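Local coordinates for protein AimR transcriptional regulator (Bacillus phage phi3T, PDB 5ZVV) that activates transcription of the phage aimX locus as a homodimer, apparently promoting lytic replication, and is turned into an inactive monomer by the arbitrium peptide, leading to lysogeny, at residues N89-D92 against T93-D96; V193-L196 against E197-S201; D244-K247 against K248-K252; Q304-I307 against E308-T311. All coordinates share one frame; numbering follows the deposited sequence.

Contact 1: residues N89-D92 against T93-D96; sequences NQWD and TLTD
Trp91 O is gripped twice by Thr95, once through the backbone and once through the side chain. The amide Thr95 N donates to Trp91 O at 2.7 Å, nearly in line with the carbonyl bond (C=O...N angle 166°). The hydroxyl Thr95 OG1 lies equally close to Trp91 O, 2.7 Å, but comes from above the carbonyl plane, 66° out of it and so away from the lone pairs. This position follows from the side-chain torsion: with chi1 at -62°, OG1 sits beside its own backbone N and looks back down the helix. The same hydroxyl accepts from a water, water 1, 2.7 Å from Thr95 OG1, which also donates to Asp92 OD1 over 2.7 Å, and it is hydrogen-bonded to Ser86 OG of the preceding helix. Trp91 occupies the N-cap position of helix 92-103, directly after the Schellman motif in which Gln90, with positive phi, ends helix 77-88; this short link joins the two helices in a chain whose family falls in the TPR clan. One residue on, Asp96 N donates to Asp92 O at 2.9 Å. The carboxylate of Asp96 has its main partner outside this turn, a salt bridge from OD1 to Arg121. On the apolar side, Trp91 and Leu94 run side by side in the same direction, Trp91 CE3 meeting Leu94 CD2 at 3.8 Å, and both side chains reach helix 61-69. Asn89 CB lies over one face of the indole, offset toward its rim, while Asn89 ND2 bonds to Tyr85 O.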
loop_
_atom_site.group_PDB
_atom_site.type_symbol
_atom_site.label_atom_id
_atom_site.label_comp_id
_atom_site.label_asym_id
_atom_site.label_seq_id
_atom_site.Cartn_x
_atom_site.Cartn_y
_atom_site.Cartn_z
ATOM N N ASN A 89 -18.638 20.045 0.755
ATOM C CA ASN A 89 -18.602 21.066 1.794
ATOM C C ASN A 89 -18.520 20.480 3.198
ATOM O O ASN A 89 -18.372 21.245 4.156
ATOM C CB ASN A 89 -19.840 21.963 1.699
ATOM C CG ASN A 89 -19.725 23.011 0.610
ATOM O OD1 ASN A 89 -19.046 24.025 0.776
ATOM N ND2 ASN A 89 -20.409 22.783 -0.504
ATOM N N GLN A 90 -18.614 19.153 3.332
ATOM C CA GLN A 90 -18.607 18.465 4.627
ATOM C C GLN A 90 -19.808 18.870 5.480
ATOM O O GLN A 90 -19.707 19.011 6.701
ATOM C CB GLN A 90 -17.292 18.692 5.379
ATOM C CG GLN A 90 -16.091 18.015 4.733
ATOM C CD GLN A 90 -14.783 18.346 5.429
ATOM O OE1 GLN A 90 -14.756 19.110 6.395
ATOM N NE2 GLN A 90 -13.690 17.773 4.937
ATOM N N TRP A 91 -20.957 19.056 4.829
ATOM C CA TRP A 91 -22.221 19.272 5.529
ATOM C C TRP A 91 -22.833 17.902 5.835
ATOM O O TRP A 91 -23.814 17.463 5.231
ATOM C CB TRP A 91 -23.152 20.140 4.693
ATOM C CG TRP A 91 -22.593 21.489 4.356
ATOM C CD1 TRP A 91 -21.560 22.129 4.978
ATOM C CD2 TRP A 91 -23.037 22.366 3.314
ATOM N NE1 TRP A 91 -21.337 23.352 4.391
ATOM C CE2 TRP A 91 -22.234 23.523 3.370
ATOM C CE3 TRP A 91 -24.040 22.289 2.340
ATOM C CZ2 TRP A 91 -22.396 24.590 2.485
ATOM C CZ3 TRP A 91 -24.203 23.354 1.467
ATOM C CH2 TRP A 91 -23.384 24.485 1.544
ATOM N N ASP A 92 -22.229 17.234 6.825
ATOM C CA ASP A 92 -22.464 15.805 7.037
ATOM C C ASP A 92 -23.923 15.497 7.352
ATOM O O ASP A 92 -24.472 14.507 6.855
ATOM C CB ASP A 92 -21.565 15.291 8.162
ATOM C CG ASP A 92 -20.097 15.314 7.795
ATOM O OD1 ASP A 92 -19.783 15.243 6.589
ATOM O OD2 ASP A 92 -19.254 15.400 8.715
ATOM N N THR A 93 -24.559 16.314 8.195
ATOM C CA THR A 93 -25.959 16.081 8.547
ATOM C C THR A 93 -26.845 16.150 7.309
ATOM O O THR A 93 -27.603 15.216 7.000
ATOM C CB THR A 93 -26.402 17.110 9.593
ATOM O OG1 THR A 93 -25.514 17.066 10.717
ATOM C CG2 THR A 93 -27.821 16.829 10.066
ATOM N N LEU A 94 -26.749 17.266 6.582
ATOM C CA LEU A 94 -27.463 17.413 5.321
ATOM C C LEU A 94 -27.105 16.293 4.353
ATOM O O LEU A 94 -27.988 15.719 3.706
ATOM C CB LEU A 94 -27.147 18.777 4.707
ATOM C CG LEU A 94 -27.797 19.112 3.365
ATOM C CD1 LEU A 94 -29.312 19.115 3.491
ATOM C CD2 LEU A 94 -27.300 20.451 2.856
ATOM N N THR A 95 -25.813 15.965 4.252
ATOM C CA THR A 95 -25.377 14.925 3.323
ATOM C C THR A 95 -26.075 13.602 3.609
ATOM O O THR A 95 -26.531 12.922 2.686
ATOM C CB THR A 95 -23.859 14.747 3.396
ATOM O OG1 THR A 95 -23.204 15.962 3.010
ATOM C CG2 THR A 95 -23.409 13.620 2.475
ATOM N N ASP A 96 -26.183 13.229 4.888
ATOM C CA ASP A 96 -26.797 11.949 5.225
ATOM C C ASP A 96 -28.301 11.976 4.987
ATOM O O ASP A 96 -28.881 10.979 4.532
ATOM C CB ASP A 96 -26.475 11.579 6.671
ATOM C CG ASP A 96 -24.998 11.297 6.880
ATOM O OD1 ASP A 96 -24.319 10.928 5.897
ATOM O OD2 ASP A 96 -24.517 11.440 8.025
HETATM O O HOH W 1 -20.796 15.367 4.060
#

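Contact 2: residues V193-L196 against E197-S201; sequences VSML and EANIS
Val193 and Glu197 run side by side along one flank of helix 184-203, pointing the same way. The Val193 CG1 branch, anti to the backbone N (chi1 178°), touches the carboxylate carbon Glu197 CD at 3.8 Å. The backbones of the same two residues are joined by Glu197 N donating to Val193 O over 2.9 Å, the straightest bond of the four that link the segments, with an N-H...O angle of 172°. The closer packing is made by side chains lying against the carbonyls of the preceding turn. Ala198 CB rests 3.3 Å from Ser194 O, and its distance to Met195 O is the same. Ile200 CG1 comes within 3.2 Å of Leu196 O, the oxygen that takes the backbone bond from Ile200 N. A looser pair is selenomethionine Met195 with Ala198, where Met195 CE approaches Ala198 CB only to 4.3 Å. Met195 is nevertheless buried, against Phe229 and its neighbours on helix 224-237, as is Leu196, against helices 145-161 and 165-173. The more open side belongs to Asn199 and Glu197, both partly exposed: Asn199 OD1 bonds to Thr233 OG1, while the Glu197 side chain touches His213 and Ser172 and its OE2 bonds to a glycerol, probably from the crystallisation liquor. A long helix touched by neighbours both before and after it in the chain is what the stacked helical pairs of a TPR-type solenoid provide, consistent with the TPR clan to which AimR belongs.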
loop_
_atom_site.group_PDB
_atom_site.type_symbol
_atom_site.label_atom_id
_atom_site.label_comp_id
_atom_site.label_asym_id
_atom_site.label_seq_id
_atom_site.Cartn_x
_atom_site.Cartn_y
_atom_site.Cartn_z
ATOM N N VAL A 193 -9.983 15.618 -6.655
ATOM C CA VAL A 193 -8.751 14.936 -7.042
ATOM C C VAL A 193 -7.566 15.891 -6.991
ATOM O O VAL A 193 -6.452 15.492 -6.630
ATOM C CB VAL A 193 -8.918 14.303 -8.437
ATOM C CG1 VAL A 193 -7.625 13.629 -8.878
ATOM C CG2 VAL A 193 -10.068 13.305 -8.421
ATOM N N SER A 194 -7.784 17.165 -7.326
ATOM C CA SER A 194 -6.708 18.147 -7.252
ATOM C C SER A 194 -6.180 18.269 -5.831
ATOM O O SER A 194 -4.965 18.291 -5.609
ATOM C CB SER A 194 -7.191 19.504 -7.762
ATOM O OG SER A 194 -7.068 19.596 -9.169
HETATM N N MSE A 195 -7.077 18.348 -4.852
HETATM C CA MSE A 195 -6.613 18.460 -3.474
HETATM C C MSE A 195 -5.898 17.194 -3.012
HETATM O O MSE A 195 -4.833 17.265 -2.372
HETATM C CB MSE A 195 -7.775 18.788 -2.537
HETATM C CG MSE A 195 -8.123 20.265 -2.550
HETATM SE SE MSE A 195 -6.499 21.360 -2.683
HETATM C CE MSE A 195 -5.658 20.863 -0.986
ATOM N N LEU A 196 -6.476 16.037 -3.344
ATOM C CA LEU A 196 -5.859 14.774 -2.949
ATOM C C LEU A 196 -4.443 14.654 -3.505
ATOM O O LEU A 196 -3.496 14.337 -2.771
ATOM C CB LEU A 196 -6.735 13.604 -3.402
ATOM C CG LEU A 196 -8.002 13.451 -2.553
ATOM C CD1 LEU A 196 -8.964 12.436 -3.146
ATOM C CD2 LEU A 196 -7.630 13.066 -1.127
ATOM N N GLU A 197 -4.274 14.924 -4.802
ATOM C CA GLU A 197 -2.946 14.855 -5.398
ATOM C C GLU A 197 -2.028 15.944 -4.864
ATOM O O GLU A 197 -0.809 15.748 -4.810
ATOM C CB GLU A 197 -3.050 14.941 -6.918
ATOM C CG GLU A 197 -3.673 13.711 -7.544
ATOM C CD GLU A 197 -3.874 13.858 -9.033
ATOM O OE1 GLU A 197 -4.025 15.006 -9.503
ATOM O OE2 GLU A 197 -3.879 12.823 -9.733
ATOM N N ALA A 198 -2.583 17.092 -4.468
ATOM C CA ALA A 198 -1.760 18.131 -3.859
ATOM C C ALA A 198 -1.137 17.641 -2.559
ATOM O O ALA A 198 0.062 17.843 -2.317
ATOM C CB ALA A 198 -2.589 19.392 -3.614
ATOM N N ASN A 199 -1.932 16.988 -1.709
ATOM C CA ASN A 199 -1.377 16.465 -0.463
ATOM C C ASN A 199 -0.422 15.304 -0.726
ATOM O O ASN A 199 0.593 15.161 -0.030
ATOM C CB ASN A 199 -2.503 16.050 0.481
ATOM C CG ASN A 199 -3.259 17.240 1.040
ATOM O OD1 ASN A 199 -2.699 18.326 1.210
ATOM N ND2 ASN A 199 -4.540 17.042 1.329
ATOM N N ILE A 200 -0.722 14.471 -1.728
ATOM C CA ILE A 200 0.225 13.431 -2.129
ATOM C C ILE A 200 1.571 14.050 -2.486
ATOM O O ILE A 200 2.628 13.595 -2.032
ATOM C CB ILE A 200 -0.332 12.611 -3.305
ATOM C CG1 ILE A 200 -1.534 11.774 -2.869
ATOM C CG2 ILE A 200 0.754 11.720 -3.889
ATOM C CD1 ILE A 200 -2.167 11.001 -4.006
ATOM N N SER A 201 1.547 15.109 -3.298
ATOM C CA SER A 201 2.786 15.726 -3.755
ATOM C C SER A 201 3.540 16.372 -2.603
ATOM O O SER A 201 4.769 16.262 -2.524
ATOM C CB SER A 201 2.487 16.753 -4.845
ATOM O OG SER A 201 1.841 16.137 -5.945
#

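Contact 3: residues D244-K247 against K248-K252; sequences DEAK and KAYIK
Glu245 and Lys248 lie side by side on the outer surface of helix 243-252, their chains pointing the same way and closing in a salt bridge between Glu245 OE2 and Lys248 NZ of 3.0 Å. The ammonium meets OE2 on its syn side, 16° out of the carboxylate plane. Two bends bring the charges together over a spacing of three residues: Glu245 turns at chi2 (-58°) and Lys248 at chi3 (64°). The approach also sets Lys248 CE 3.2 Å from Glu245 OE1, so both carboxylate oxygens lie near the end of the lysine chain.

Lys247 behaves differently. Fully extended, it crosses Ile251 at a slant, with Lys247 CG 3.8 Å from Ile251 CD1, and its aliphatic part continues toward Leu270 and Leu273 of helix 260-277. Ile251 CG1 packs back onto Lys247 O at 3.1 Å.

On the inner side, Tyr250 swings its ring past the preceding turn: Tyr250 CD2 comes within 3.3 Å of Ala246 O, and Ala246 CB is a looser neighbour, 4.4 Å from Tyr250 CE2. Tyr250 OH is bonded to Asn236 OD1, while the ring contacts Ala269 and Leu270. Ala246, Ala249 and Tyr250 form the buried face of an amphipathic helix and charged residues much of the exposed one, though Ile251 is exposed too; contacts with helices 224-237 and 260-277 are consistent with the TPR-like helical array of this family.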
loop_
_atom_site.group_PDB
_atom_site.type_symbol
_atom_site.label_atom_id
_atom_site.label_comp_id
_atom_site.label_asym_id
_atom_site.label_seq_id
_atom_site.Cartn_x
_atom_site.Cartn_y
_atom_site.Cartn_z
ATOM N N ASP A 244 7.300 35.103 5.129
ATOM C CA ASP A 244 6.264 36.059 4.751
ATOM C C ASP A 244 5.325 35.489 3.693
ATOM O O ASP A 244 4.117 35.746 3.727
ATOM C CB ASP A 244 6.920 37.349 4.263
ATOM C CG ASP A 244 7.900 37.916 5.272
ATOM O OD1 ASP A 244 7.450 38.491 6.283
ATOM O OD2 ASP A 244 9.121 37.762 5.065
ATOM N N GLU A 245 5.855 34.707 2.749
ATOM C CA GLU A 245 5.003 34.145 1.705
ATOM C C GLU A 245 4.132 33.017 2.245
ATOM O O GLU A 245 2.941 32.932 1.917
ATOM C CB GLU A 245 5.857 33.663 0.532
ATOM C CG GLU A 245 6.466 34.800 -0.274
ATOM C CD GLU A 245 5.411 35.738 -0.834
ATOM O OE1 GLU A 245 4.373 35.242 -1.320
ATOM O OE2 GLU A 245 5.615 36.971 -0.778
ATOM N N ALA A 246 4.709 32.139 3.071
ATOM C CA ALA A 246 3.913 31.106 3.729
ATOM C C ALA A 246 2.792 31.727 4.551
ATOM O O ALA A 246 1.625 31.329 4.438
ATOM C CB ALA A 246 4.808 30.235 4.613
ATOM N N LYS A 247 3.134 32.721 5.374
ATOM C CA LYS A 247 2.126 33.410 6.171
ATOM C C LYS A 247 1.071 34.059 5.284
ATOM O O LYS A 247 -0.112 34.090 5.638
ATOM C CB LYS A 247 2.796 34.455 7.063
ATOM C CG LYS A 247 1.835 35.242 7.937
ATOM C CD LYS A 247 2.577 36.290 8.755
ATOM C CE LYS A 247 1.637 37.030 9.696
ATOM N NZ LYS A 247 2.341 38.081 10.481
ATOM N N LYS A 248 1.479 34.568 4.118
ATOM C CA LYS A 248 0.522 35.215 3.227
ATOM C C LYS A 248 -0.466 34.207 2.651
ATOM O O LYS A 248 -1.662 34.503 2.525
ATOM C CB LYS A 248 1.265 35.954 2.113
ATOM C CG LYS A 248 0.420 36.990 1.389
ATOM C CD LYS A 248 1.290 38.012 0.664
ATOM C CE LYS A 248 2.115 37.366 -0.432
ATOM N NZ LYS A 248 2.933 38.361 -1.184
ATOM N N ALA A 249 0.007 33.007 2.307
ATOM C CA ALA A 249 -0.904 31.971 1.819
ATOM C C ALA A 249 -1.845 31.501 2.925
ATOM O O ALA A 249 -3.066 31.401 2.722
ATOM C CB ALA A 249 -0.105 30.798 1.249
ATOM N N TYR A 250 -1.288 31.202 4.104
ATOM C CA TYR A 250 -2.111 30.848 5.257
ATOM C C TYR A 250 -3.214 31.874 5.480
ATOM O O TYR A 250 -4.391 31.522 5.612
ATOM C CB TYR A 250 -1.243 30.734 6.511
ATOM C CG TYR A 250 -0.364 29.509 6.563
ATOM C CD1 TYR A 250 -0.793 28.295 6.041
ATOM C CD2 TYR A 250 0.896 29.566 7.141
ATOM C CE1 TYR A 250 0.013 27.172 6.095
ATOM C CE2 TYR A 250 1.706 28.452 7.197
ATOM C CZ TYR A 250 1.261 27.259 6.675
ATOM O OH TYR A 250 2.074 26.154 6.735
ATOM N N ILE A 251 -2.846 33.157 5.514
ATOM C CA ILE A 251 -3.834 34.209 5.738
ATOM C C ILE A 251 -4.851 34.243 4.606
ATOM O O ILE A 251 -6.036 34.516 4.835
ATOM C CB ILE A 251 -3.131 35.569 5.922
ATOM C CG1 ILE A 251 -2.332 35.578 7.226
ATOM C CG2 ILE A 251 -4.140 36.705 5.922
ATOM C CD1 ILE A 251 -1.532 36.845 7.437
ATOM N N LYS A 252 -4.420 33.950 3.373
ATOM C CA LYS A 252 -5.380 33.823 2.280
ATOM C C LYS A 252 -6.385 32.710 2.545
ATOM O O LYS A 252 -7.512 32.760 2.042
ATOM C CB LYS A 252 -4.661 33.573 0.955
ATOM C CG LYS A 252 -4.032 34.811 0.346
ATOM C CD LYS A 252 -3.361 34.483 -0.972
ATOM C CE LYS A 252 -2.598 35.677 -1.514
ATOM N NZ LYS A 252 -1.859 35.327 -2.758
#

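Contact 4: residues Q304-I307 against E308-T311; sequences QGNI and EEAT
Ala310 N donates to Asn306 O at 3.2 Å, in the carbonyl plane, a backbone bond that opens the first turn of helix 307-318. Asn306 stands at the N-cap position of that helix and is the centre of an inverse gamma turn. Just before it, Gly305 takes a positive phi of 82° and closes helix 291-304 with a Schellman motif. Ile307 O is held by two donors of one residue, Thr311 N and Thr311 OG1, each 2.9 Å from that oxygen and reaching it from opposite faces of the carbonyl plane. The threonine hydroxyl can do this because chi1 of -60° places it beside its own N.

The Asn306 side chain makes no capping bond. It runs alongside Glu309, pointing the same way, and Glu309 OE1 sits 3.2 Å from Asn306 CB, with the amide and carboxylate planes turned 56° apart. Ile307 slants across Thr311, its CG2 3.8 Å from Thr311 OG1, and both side chains touch Ile337 of helix 324-338. Tyr301 of helix 291-304 backs Asn306, Glu309 and Ala310. A Schellman end followed at once by a new N-cap makes the tight turn from helix 291-304 to helix 307-318, consistent with the helical repeat architecture of the TPR clan.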
loop_
_atom_site.group_PDB
_atom_site.type_symbol
_atom_site.label_atom_id
_atom_site.label_comp_id
_atom_site.label_asym_id
_atom_site.label_seq_id
_atom_site.Cartn_x
_atom_site.Cartn_y
_atom_site.Cartn_z
ATOM N N GLN A 304 10.413 30.378 23.926
ATOM C CA GLN A 304 10.456 31.440 24.923
ATOM C C GLN A 304 11.238 31.063 26.178
ATOM O O GLN A 304 11.298 31.868 27.114
ATOM C CB GLN A 304 9.037 31.863 25.306
ATOM C CG GLN A 304 8.342 32.689 24.239
ATOM C CD GLN A 304 7.453 33.768 24.829
ATOM O OE1 GLN A 304 6.459 33.477 25.496
ATOM N NE2 GLN A 304 7.816 35.027 24.593
ATOM N N GLY A 305 11.839 29.876 26.225
ATOM C CA GLY A 305 12.639 29.473 27.361
ATOM C C GLY A 305 11.865 28.922 28.538
ATOM O O GLY A 305 12.478 28.619 29.572
ATOM N N ASN A 306 10.544 28.781 28.422
ATOM C CA ASN A 306 9.720 28.215 29.490
ATOM C C ASN A 306 9.778 26.690 29.411
ATOM O O ASN A 306 8.816 26.005 29.056
ATOM C CB ASN A 306 8.293 28.735 29.388
ATOM C CG ASN A 306 8.226 30.244 29.444
ATOM O OD1 ASN A 306 9.078 30.890 30.052
ATOM N ND2 ASN A 306 7.218 30.817 28.803
ATOM N N ILE A 307 10.948 26.159 29.773
ATOM C CA ILE A 307 11.228 24.744 29.556
ATOM C C ILE A 307 10.402 23.864 30.483
ATOM O O ILE A 307 9.999 22.760 30.100
ATOM C CB ILE A 307 12.738 24.477 29.714
ATOM C CG1 ILE A 307 13.526 25.326 28.717
ATOM C CG2 ILE A 307 13.057 23.007 29.515
ATOM C CD1 ILE A 307 13.092 25.142 27.281
ATOM N N GLU A 308 10.129 24.319 31.709
ATOM C CA GLU A 308 9.365 23.491 32.638
ATOM C C GLU A 308 7.946 23.253 32.133
ATOM O O GLU A 308 7.437 22.127 32.196
ATOM C CB GLU A 308 9.342 24.134 34.025
ATOM C CG GLU A 308 10.592 23.874 34.856
ATOM C CD GLU A 308 10.502 24.460 36.256
ATOM O OE1 GLU A 308 9.645 25.340 36.492
ATOM O OE2 GLU A 308 11.292 24.036 37.125
ATOM N N GLU A 309 7.296 24.299 31.619
ATOM C CA GLU A 309 5.936 24.148 31.108
ATOM C C GLU A 309 5.908 23.285 29.849
ATOM O O GLU A 309 5.020 22.433 29.689
ATOM C CB GLU A 309 5.329 25.528 30.847
ATOM C CG GLU A 309 4.992 26.302 32.122
ATOM C CD GLU A 309 4.813 27.798 31.893
ATOM O OE1 GLU A 309 5.758 28.448 31.400
ATOM O OE2 GLU A 309 3.728 28.325 32.211
ATOM N N ALA A 310 6.875 23.485 28.950
ATOM C CA ALA A 310 6.971 22.653 27.754
ATOM C C ALA A 310 7.165 21.186 28.119
ATOM O O ALA A 310 6.482 20.304 27.587
ATOM C CB ALA A 310 8.115 23.144 26.866
ATOM N N THR A 311 8.098 20.910 29.033
ATOM C CA THR A 311 8.341 19.542 29.474
ATOM C C THR A 311 7.121 18.957 30.170
ATOM O O THR A 311 6.881 17.747 30.090
ATOM C CB THR A 311 9.563 19.501 30.397
ATOM O OG1 THR A 311 10.711 19.984 29.687
ATOM C CG2 THR A 311 9.840 18.084 30.879
#

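How the contacts relate
Contact 2 is the buried one, its centre about 10 Å from the centre of the chain, while contact 4 lies on the surface, its centre about 33 Å from that point; contacts 1 and 3 are intermediate. No two of them touch, but contacts 2 and 3 both pack on helix 224-237. Contacts 1 and 4 share one design: a Schellman end, an N-cap and a threonine hydroxyl returning to a carbonyl. They differ in setting, since contact 1 adds a water and a buried tryptophan, whereas contact 4 has exposed glutamates. Contacts 2 and 3 each lie within a single helix, contact 2 mainly buried, with a valine against a glutamate, and contact 3 carrying a salt bridge at the surface.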